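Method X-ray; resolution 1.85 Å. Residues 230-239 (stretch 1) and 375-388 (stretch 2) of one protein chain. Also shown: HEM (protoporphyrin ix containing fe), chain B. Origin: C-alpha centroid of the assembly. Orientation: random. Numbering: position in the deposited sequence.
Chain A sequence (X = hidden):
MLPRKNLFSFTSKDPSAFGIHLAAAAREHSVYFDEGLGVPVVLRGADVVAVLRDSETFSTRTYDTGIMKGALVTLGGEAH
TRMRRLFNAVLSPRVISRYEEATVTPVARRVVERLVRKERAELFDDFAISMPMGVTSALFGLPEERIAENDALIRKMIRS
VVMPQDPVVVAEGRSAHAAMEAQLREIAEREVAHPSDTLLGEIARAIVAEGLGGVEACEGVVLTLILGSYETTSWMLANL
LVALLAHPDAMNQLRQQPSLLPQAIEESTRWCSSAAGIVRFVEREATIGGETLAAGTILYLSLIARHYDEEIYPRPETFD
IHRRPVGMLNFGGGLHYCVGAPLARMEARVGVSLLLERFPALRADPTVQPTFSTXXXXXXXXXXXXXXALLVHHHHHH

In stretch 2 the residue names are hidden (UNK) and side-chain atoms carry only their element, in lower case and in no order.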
ATOM      1  N   TYR A 230      -3.068   6.645  -0.535  1.00 14.85           N
ATOM      2  CA  TYR A 230      -4.490   6.899  -0.151  1.00 16.77           C
ATOM      3  C   TYR A 230      -5.275   5.620  -0.067  1.00 16.32           C
ATOM      4  O   TYR A 230      -6.021   5.413   0.942  1.00 20.25           O
ATOM      5  CB  TYR A 230      -5.182   7.791  -1.145  1.00 17.43           C
ATOM      6  CG  TYR A 230      -6.412   8.422  -0.590  1.00 16.61           C
ATOM      7  CD1 TYR A 230      -6.336   9.419   0.378  1.00 16.97           C
ATOM      8  CD2 TYR A 230      -7.660   7.996  -1.024  1.00 18.20           C
ATOM      9  CE1 TYR A 230      -7.476   9.965   0.922  1.00 16.28           C
ATOM     10  CE2 TYR A 230      -8.821   8.616  -0.572  1.00 17.48           C
ATOM     11  CZ  TYR A 230      -8.731   9.577   0.390  1.00 19.93           C
ATOM     12  OH  TYR A 230      -9.875  10.114   0.870  1.00 19.80           O
ATOM     13  N   GLU A 231      -5.094   4.804  -1.074  1.00 15.58           N
ATOM     14  CA  GLU A 231      -5.672   3.432  -1.050  1.00 18.42           C
ATOM     15  C   GLU A 231      -4.835   2.304  -0.431  1.00 18.22           C
ATOM     16  O   GLU A 231      -5.371   1.455   0.294  1.00 17.30           O
ATOM     17  CB  GLU A 231      -6.198   3.024  -2.395  1.00 23.55           C
ATOM     18  CG  GLU A 231      -7.502   3.810  -2.649  1.00 28.13           C
ATOM     19  CD  GLU A 231      -8.269   3.354  -3.907  1.00 38.00           C
ATOM     20  OE1 GLU A 231      -8.095   2.169  -4.281  1.00 37.44           O
ATOM     21  OE2 GLU A 231      -9.035   4.193  -4.524  1.00 47.09           O
ATOM     22  N   THR A 232      -3.541   2.366  -0.625  1.00 17.40           N
ATOM     23  CA  THR A 232      -2.623   1.373  -0.030  1.00 18.31           C
ATOM     24  C   THR A 232      -2.846   1.311   1.450  1.00 17.07           C
ATOM     25  O   THR A 232      -2.900   0.223   2.034  1.00 15.34           O
ATOM     26  CB  THR A 232      -1.139   1.677  -0.354  1.00 17.53           C
ATOM     27  OG1 THR A 232      -0.854   3.040   0.032  1.00 16.99           O
ATOM     28  CG2 THR A 232      -0.799   1.492  -1.873  1.00 19.88           C
ATOM     29  N   THR A 233      -2.910   2.483   2.133  1.00 13.87           N
ATOM     30  CA  THR A 233      -3.067   2.499   3.532  1.00 15.14           C
ATOM     31  C   THR A 233      -4.290   1.711   3.998  1.00 16.63           C
ATOM     32  O   THR A 233      -4.222   1.003   5.004  1.00 15.03           O
ATOM     33  CB  THR A 233      -3.169   3.984   4.062  1.00 17.82           C
ATOM     34  OG1 THR A 233      -1.971   4.683   3.715  1.00 22.85           O
ATOM     35  CG2 THR A 233      -3.308   3.945   5.547  1.00 21.01           C
ATOM     36  N   SER A 234      -5.427   1.878   3.291  1.00 14.32           N
ATOM     37  CA  SER A 234      -6.638   1.167   3.655  1.00 16.27           C
ATOM     38  C   SER A 234      -6.503  -0.371   3.555  1.00 13.94           C
ATOM     39  O   SER A 234      -6.896  -1.061   4.517  1.00 14.95           O
ATOM     40  CB  SER A 234      -7.802   1.633   2.749  1.00 18.21           C
ATOM     41  OG  SER A 234      -8.146   2.989   3.095  1.00 26.00           O
ATOM     42  N   TRP A 235      -5.788  -0.828   2.562  1.00 14.06           N
ATOM     43  CA  TRP A 235      -5.654  -2.332   2.344  1.00 15.06           C
ATOM     44  C   TRP A 235      -4.689  -2.892   3.360  1.00 17.32           C
ATOM     45  O   TRP A 235      -4.944  -3.984   3.946  1.00 15.91           O
ATOM     46  CB  TRP A 235      -5.381  -2.692   0.949  1.00 17.49           C
ATOM     47  CG  TRP A 235      -6.570  -2.411   0.106  1.00 21.98           C
ATOM     48  CD1 TRP A 235      -6.720  -1.374  -0.815  1.00 25.73           C
ATOM     49  CD2 TRP A 235      -7.819  -3.089   0.155  1.00 27.46           C
ATOM     50  NE1 TRP A 235      -7.993  -1.388  -1.317  1.00 25.19           N
ATOM     51  CE2 TRP A 235      -8.674  -2.451  -0.773  1.00 26.37           C
ATOM     52  CE3 TRP A 235      -8.300  -4.187   0.889  1.00 27.21           C
ATOM     53  CZ2 TRP A 235     -10.014  -2.834  -0.921  1.00 30.69           C
ATOM     54  CZ3 TRP A 235      -9.611  -4.609   0.702  1.00 29.57           C
ATOM     55  CH2 TRP A 235     -10.462  -3.919  -0.170  1.00 31.45           C
ATOM     56  N   MET A 236      -3.645  -2.118   3.716  1.00 16.45           N
ATOM     57  CA  MET A 236      -2.754  -2.551   4.839  1.00 17.10           C
ATOM     58  C   MET A 236      -3.445  -2.607   6.165  1.00 17.48           C
ATOM     59  O   MET A 236      -3.309  -3.581   6.944  1.00 13.82           O
ATOM     60  CB  MET A 236      -1.516  -1.644   4.944  1.00 18.07           C
ATOM     61  CG  MET A 236      -0.672  -1.886   6.243  1.00 19.78           C
ATOM     62  SD  MET A 236       0.994  -1.199   5.998  1.00 21.99           S
ATOM     63  CE  MET A 236       1.774  -1.831   7.497  1.00 21.07           C
ATOM     64  N   LEU A 237      -4.233  -1.569   6.460  1.00 15.13           N
ATOM     65  CA  LEU A 237      -5.012  -1.582   7.672  1.00 16.80           C
ATOM     66  C   LEU A 237      -6.039  -2.678   7.660  1.00 14.38           C
ATOM     67  O   LEU A 237      -6.210  -3.341   8.698  1.00 15.59           O
ATOM     68  CB  LEU A 237      -5.673  -0.228   7.934  1.00 16.87           C
ATOM     69  CG  LEU A 237      -4.759   1.012   8.216  1.00 20.12           C
ATOM     70  CD1 LEU A 237      -5.597   2.302   8.259  1.00 22.21           C
ATOM     71  CD2 LEU A 237      -4.012   0.788   9.492  1.00 21.23           C
ATOM     72  N   ALA A 238      -6.692  -2.909   6.519  1.00 14.00           N
ATOM     73  CA  ALA A 238      -7.696  -3.903   6.429  1.00 14.97           C
ATOM     74  C   ALA A 238      -7.080  -5.278   6.780  1.00 16.18           C
ATOM     75  O   ALA A 238      -7.599  -6.015   7.602  1.00 15.94           O
ATOM     76  CB  ALA A 238      -8.303  -3.991   5.032  1.00 14.08           C
ATOM     77  N   ASN A 239      -5.956  -5.614   6.172  1.00 15.97           N
ATOM     78  CA  ASN A 239      -5.415  -6.968   6.397  1.00 15.80           C
ATOM     79  C   ASN A 239      -4.724  -7.141   7.736  1.00 16.56           C
ATOM     80  O   ASN A 239      -4.669  -8.238   8.262  1.00 16.46           O
ATOM     81  CB  ASN A 239      -4.477  -7.286   5.280  1.00 16.81           C
ATOM     82  CG  ASN A 239      -5.180  -7.422   3.938  1.00 16.93           C
ATOM     83  OD1 ASN A 239      -6.391  -7.254   3.808  1.00 22.11           O
ATOM     84  ND2 ASN A 239      -4.436  -7.788   2.964  1.00 16.70           N
ATOM     85  N   UNK A 375      -9.272  -8.628  -6.361  1.00 31.18           N
ATOM     86  CA  UNK A 375      -9.985  -7.423  -6.714  1.00 34.71           C
ATOM     87  C   UNK A 375     -11.090  -7.140  -5.735  1.00 32.07           C
ATOM     88  O   UNK A 375     -12.247  -6.994  -6.134  1.00 33.05           O
ATOM     89  c   UNK A 375     -10.524  -7.515  -8.159  1.00 34.80           C
ATOM     90  N   UNK A 376     -10.780  -7.051  -4.427  1.00 29.90           N
ATOM     91  CA  UNK A 376     -11.831  -6.784  -3.438  1.00 29.55           C
ATOM     92  C   UNK A 376     -12.417  -5.389  -3.590  1.00 31.03           C
ATOM     93  O   UNK A 376     -11.683  -4.397  -3.605  1.00 32.65           O
ATOM     94  c   UNK A 376      -9.725  -6.531  -2.420  1.00 28.38           C
ATOM     95  c   UNK A 376     -11.103  -6.901  -2.093  1.00 29.21           C
ATOM     96  c   UNK A 376      -9.455  -7.067  -3.787  1.00 30.07           C
ATOM     97  N   UNK A 377     -13.733  -5.315  -3.758  1.00 35.02           N
ATOM     98  CA  UNK A 377     -14.433  -4.048  -4.170  1.00 38.52           C
ATOM     99  C   UNK A 377     -13.828  -3.395  -5.433  1.00 43.45           C
ATOM    100  O   UNK A 377     -13.850  -2.168  -5.550  1.00 43.68           O
ATOM    101  c   UNK A 377     -14.439  -3.038  -3.013  1.00 40.31           C
ATOM    102  c   UNK A 377     -14.733  -3.639  -1.639  1.00 39.85           C
ATOM    103  c   UNK A 377     -14.825  -2.512  -0.608  1.00 38.07           C
ATOM    104  n   UNK A 377     -15.333  -3.005   0.669  1.00 32.39           N
ATOM    105  n   UNK A 377     -16.456  -2.863   2.641  1.00 35.68           N
ATOM    106  n   UNK A 377     -16.363  -1.046   1.288  1.00 30.70           N
ATOM    107  c   UNK A 377     -16.066  -2.310   1.522  1.00 33.52           C
ATOM    108  N   UNK A 378     -13.263  -4.212  -6.347  1.00 46.00           N
ATOM    109  CA  UNK A 378     -12.527  -3.722  -7.520  1.00 43.66           C
ATOM    110  C   UNK A 378     -11.124  -3.118  -7.306  1.00 45.32           C
ATOM    111  O   UNK A 378     -10.450  -2.704  -8.281  1.00 50.16           O
ATOM    112  N   UNK A 379     -10.652  -3.047  -6.066  1.00 38.41           N
ATOM    113  CA  UNK A 379      -9.374  -2.408  -5.797  1.00 36.71           C
ATOM    114  C   UNK A 379      -8.248  -3.259  -6.307  1.00 37.05           C
ATOM    115  O   UNK A 379      -8.394  -4.493  -6.488  1.00 35.26           O
ATOM    116  c   UNK A 379      -9.206  -2.176  -4.308  1.00 35.90           C
ATOM    117  N   UNK A 380      -7.102  -2.618  -6.496  1.00 40.63           N
ATOM    118  CA  UNK A 380      -5.880  -3.305  -6.934  1.00 39.99           C
ATOM    119  C   UNK A 380      -5.125  -3.683  -5.664  1.00 44.08           C
ATOM    120  O   UNK A 380      -4.172  -2.999  -5.277  1.00 43.02           O
ATOM    121  c   UNK A 380      -5.015  -2.411  -7.807  1.00 43.03           C
ATOM    122  N   UNK A 381      -5.596  -4.730  -4.977  1.00 34.85           N
ATOM    123  CA  UNK A 381      -4.996  -5.127  -3.702  1.00 29.31           C
ATOM    124  C   UNK A 381      -5.307  -6.573  -3.558  1.00 26.81           C
ATOM    125  O   UNK A 381      -6.113  -7.087  -4.325  1.00 27.92           O
ATOM    126  c   UNK A 381      -5.645  -4.396  -2.578  1.00 28.79           C
ATOM    127  N   UNK A 382      -4.736  -7.205  -2.545  1.00 22.24           N
ATOM    128  CA  UNK A 382      -5.289  -8.469  -2.023  1.00 21.31           C
ATOM    129  C   UNK A 382      -5.942  -8.234  -0.682  1.00 19.22           C
ATOM    130  O   UNK A 382      -5.360  -7.622   0.241  1.00 20.02           O
ATOM    131  c   UNK A 382      -4.576 -10.994   0.124  1.00 20.68           C
ATOM    132  c   UNK A 382      -5.084 -12.140   0.750  1.00 23.91           C
ATOM    133  c   UNK A 382      -6.112 -12.798  -1.309  1.00 21.41           C
ATOM    134  c   UNK A 382      -5.552 -11.676  -1.936  1.00 22.26           C
ATOM    135  c   UNK A 382      -4.236  -9.546  -1.892  1.00 21.28           C
ATOM    136  c   UNK A 382      -4.753 -10.787  -1.211  1.00 20.71           C
ATOM    137  c   UNK A 382      -5.878 -13.033   0.010  1.00 22.49           C
ATOM    138  N   UNK A 383      -7.177  -8.682  -0.484  1.00 18.59           N
ATOM    139  CA  UNK A 383      -7.798  -8.404   0.763  1.00 17.84           C
ATOM    140  C   UNK A 383      -9.286  -8.833   0.840  1.00 18.41           C
ATOM    141  O   UNK A 383      -9.767  -9.375  -0.137  1.00 19.10           O
ATOM    142  N   UNK A 384      -9.939  -8.515   1.936  1.00 20.27           N
ATOM    143  CA  UNK A 384     -11.326  -8.891   2.229  1.00 20.48           C
ATOM    144  C   UNK A 384     -12.291  -7.905   1.658  1.00 21.06           C
ATOM    145  O   UNK A 384     -11.981  -6.718   1.498  1.00 18.40           O
ATOM    146  c   UNK A 384     -11.386  -8.877   3.749  1.00 20.29           C
ATOM    147  c   UNK A 384     -10.502  -7.804   4.141  1.00 20.71           C
ATOM    148  c   UNK A 384      -9.352  -7.898   3.147  1.00 20.61           C
ATOM    149  N   UNK A 385     -13.493  -8.400   1.319  1.00 20.32           N
ATOM    150  CA  UNK A 385     -14.551  -7.481   0.932  1.00 25.30           C
ATOM    151  C   UNK A 385     -15.188  -6.711   2.005  1.00 23.77           C
ATOM    152  O   UNK A 385     -15.851  -5.696   1.701  1.00 25.86           O
ATOM    153  o   UNK A 385     -17.207  -9.811  -0.014  1.00 45.56           O
ATOM    154  c   UNK A 385     -15.560  -8.201   0.005  1.00 25.07           C
ATOM    155  o   UNK A 385     -16.137  -9.625   1.872  1.00 29.29           O
ATOM    156  c   UNK A 385     -16.343  -9.279   0.689  1.00 31.30           C
ATOM    157  N   UNK A 386     -15.014  -7.122   3.259  1.00 22.83           N
ATOM    158  CA  UNK A 386     -15.473  -6.424   4.432  1.00 23.48           C
ATOM    159  C   UNK A 386     -14.843  -7.077   5.657  1.00 23.31           C
ATOM    160  O   UNK A 386     -14.272  -8.212   5.584  1.00 25.17           O
ATOM    161  c   UNK A 386     -19.069  -7.861   4.866  1.00 31.22           C
ATOM    162  c   UNK A 386     -17.021  -6.402   4.601  1.00 23.58           C
ATOM    163  c   UNK A 386     -17.637  -7.791   4.371  1.00 26.11           C
ATOM    164  o   UNK A 386     -19.361  -7.358   5.918  1.00 31.71           O
ATOM    165  n   UNK A 386     -19.929  -8.489   4.130  1.00 30.20           N
ATOM    166  N   UNK A 387     -14.926  -6.364   6.768  1.00 23.07           N
ATOM    167  CA  UNK A 387     -14.287  -6.735   8.029  1.00 23.98           C
ATOM    168  C   UNK A 387     -15.271  -6.611   9.150  1.00 24.84           C
ATOM    169  O   UNK A 387     -15.223  -5.705  10.001  1.00 27.37           O
ATOM    170  c   UNK A 387     -12.091  -5.949   7.128  1.00 21.12           C
ATOM    171  c   UNK A 387     -12.998  -5.937   8.333  1.00 25.06           C
ATOM    172  c   UNK A 387     -11.037  -4.896   7.249  1.00 25.32           C
ATOM    173  c   UNK A 387     -12.301  -6.616   9.505  1.00 26.22           C
ATOM    174  N   UNK A 388     -16.230  -7.532   9.165  1.00 28.68           N
ATOM    175  CA  UNK A 388     -17.315  -7.451  10.166  1.00 32.98           C
ATOM    176  C   UNK A 388     -16.819  -7.702  11.570  1.00 31.27           C
ATOM    177  O   UNK A 388     -16.325  -8.790  11.840  1.00 34.92           O
ATOM    178  c   UNK A 388     -17.757  -9.153   8.471  1.00 35.25           C
ATOM    179  c   UNK A 388     -18.271  -8.586   9.737  1.00 31.73           C
ATOM    180  c   UNK A 388     -16.305  -8.748   8.343  1.00 32.92           C
TER
HETATM  181  CHA HEM B 401       6.595   2.474  -3.890  1.00 15.08           C
HETATM  182  CHB HEM B 401       3.658  -0.562  -1.484  1.00 15.47           C
HETATM  183  CHC HEM B 401       2.355   3.012   1.441  1.00 14.32           C
HETATM  184  CHD HEM B 401       4.490   6.088  -1.547  1.00 14.41           C
HETATM  185  C1A HEM B 401       5.982   1.330  -3.465  1.00 15.35           C
HETATM  186  C2A HEM B 401       6.174   0.029  -4.004  1.00 15.83           C
HETATM  187  C3A HEM B 401       5.377  -0.836  -3.302  1.00 15.39           C
HETATM  188  C4A HEM B 401       4.596  -0.041  -2.400  1.00 15.23           C
HETATM  189  CMA HEM B 401       5.244  -2.352  -3.551  1.00 15.82           C
HETATM  190  CAA HEM B 401       7.202  -0.362  -5.060  1.00 17.82           C
HETATM  191  CBA HEM B 401       6.670  -0.012  -6.459  1.00 19.86           C
HETATM  192  CGA HEM B 401       7.501  -0.598  -7.548  1.00 21.04           C
HETATM  193  O1A HEM B 401       8.666  -1.045  -7.291  1.00 19.09           O
HETATM  194  O2A HEM B 401       6.974  -0.823  -8.666  1.00 20.17           O
HETATM  195  C1B HEM B 401       3.019   0.134  -0.531  1.00 15.54           C
HETATM  196  C2B HEM B 401       2.194  -0.500   0.461  1.00 15.48           C
HETATM  197  C3B HEM B 401       1.839   0.534   1.305  1.00 16.04           C
HETATM  198  C4B HEM B 401       2.419   1.780   0.798  1.00 14.57           C
HETATM  199  CMB HEM B 401       1.719  -1.958   0.592  1.00 18.58           C
HETATM  200  CAB HEM B 401       0.950   0.314   2.420  1.00 16.21           C
HETATM  201  CBB HEM B 401       0.277   1.158   3.128  1.00 20.82           C
HETATM  202  C1C HEM B 401       2.836   4.194   0.880  1.00 14.47           C
HETATM  203  C2C HEM B 401       2.646   5.467   1.507  1.00 13.96           C
HETATM  204  C3C HEM B 401       3.251   6.336   0.641  1.00 15.63           C
HETATM  205  C4C HEM B 401       3.744   5.618  -0.489  1.00 16.82           C
HETATM  206  CMC HEM B 401       1.911   5.593   2.821  1.00 13.42           C
HETATM  207  CAC HEM B 401       3.392   7.798   0.779  1.00 18.30           C
HETATM  208  CBC HEM B 401       3.453   8.363   1.976  1.00 22.02           C
HETATM  209  C1D HEM B 401       5.236   5.298  -2.414  1.00 16.05           C
HETATM  210  C2D HEM B 401       6.106   5.951  -3.428  1.00 16.38           C
HETATM  211  C3D HEM B 401       6.688   4.958  -4.089  1.00 17.25           C
HETATM  212  C4D HEM B 401       6.202   3.721  -3.457  1.00 15.92           C
HETATM  213  CMD HEM B 401       6.237   7.431  -3.731  1.00 15.56           C
HETATM  214  CAD HEM B 401       7.748   5.049  -5.200  1.00 16.95           C
HETATM  215  CBD HEM B 401       9.116   4.974  -4.548  1.00 18.34           C
HETATM  216  CGD HEM B 401      10.266   5.092  -5.557  1.00 20.70           C
HETATM  217  O1D HEM B 401      10.115   4.833  -6.791  1.00 20.18           O
HETATM  218  O2D HEM B 401      11.431   5.444  -5.172  1.00 21.84           O
HETATM  219  NA  HEM B 401       5.007   1.245  -2.448  1.00 14.70           N
HETATM  220  NB  HEM B 401       3.217   1.432  -0.206  1.00 15.11           N
HETATM  221  NC  HEM B 401       3.527   4.270  -0.248  1.00 14.26           N
HETATM  222  ND  HEM B 401       5.311   3.947  -2.485  1.00 14.83           N
HETATM  223 FE   HEM B 401       4.318   2.720  -1.352  1.00 15.68          FE
HETATM  224  O   HOH W   1       2.555   2.922  -2.808  1.00 18.48           O

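Position 375 carries a single carbon, pointing away from the helix and touching nothing on it: Ala-375. At 376 three carbons close a ring onto the backbone N, which makes it Pro-376. Its CG lies over one face of the Trp-235 indole, 3.9 Å from the centroid of the six-membered ring, a CH-pi contact.

Position 377 has three carbons, a nitrogen, then a carbon bearing two more nitrogens, the signature of Arg-377. Rather than bonding to the helix, its NE and NH2 reach the backbone O of position 385, at 2.9 and 3.0 Å, and so tie the loop to itself. Position 378 has no side-chain atoms, and its positive phi of 73° favours the residue found, Gly-378. One carbon at 379 points toward the helix and stands 3.3 Å from Trp-235 NE1, with no other side-chain atom: Ala-379.

Position 380 also has one carbon, set sideways and making no contact with stretch 1: Ala-380. The lone carbon of 381 sits 3.6 Å from the centroid of the Trp-235 five-membered ring and 16° off the normal, a methyl laid on the face: Ala-381. At 382 one carbon leads to a six-carbon ring, with the CA-to-CB bond directed away from the helix, so this is Phe-382; its backbone O is the part that bonds, accepting from Asn-239 ND2 at 2.9 Å.

Position 383 is bare, and it has to be: an ideal CB would fall 2.8 Å from Trp-235 CE3 and also jam against the preceding carbonyl. It is Gly-383. Three carbons at 384 close back onto N, giving Pro-384, whose CD packs 3.1 Å from Asn-239 OD1 while its O lies 3.3 Å from Trp-235 CZ3, at the ring edge.

At 385 are two carbons, the second carrying two oxygens; the CA-to-CB bond points away: Asp-385. Position 386 has three carbons, the third with one O and one N, its CA-to-CB bond also pointing away: Gln-386. Four carbons at 387, forked at the first with one arm two carbons long, give Ile-387, whose CD1 meets Ala-238 CB at 3.6 Å. Three carbons closing a ring onto the backbone N at 388 give Pro-388, beyond reach of stretch 1.

The contact works around one large ring. Trp-235, buried and pointing toward the loop, is covered on a face by a proline and an alanine methyl. Farther along the helix, Asn-239 ND2 donates a hydrogen bond to Phe-382 O, while Ala-238 leaves Ile-387 room to approach even its CA, at 3.6 Å from CD1.

Stretch 2 (375-388) APRGAAAFGPDQIP
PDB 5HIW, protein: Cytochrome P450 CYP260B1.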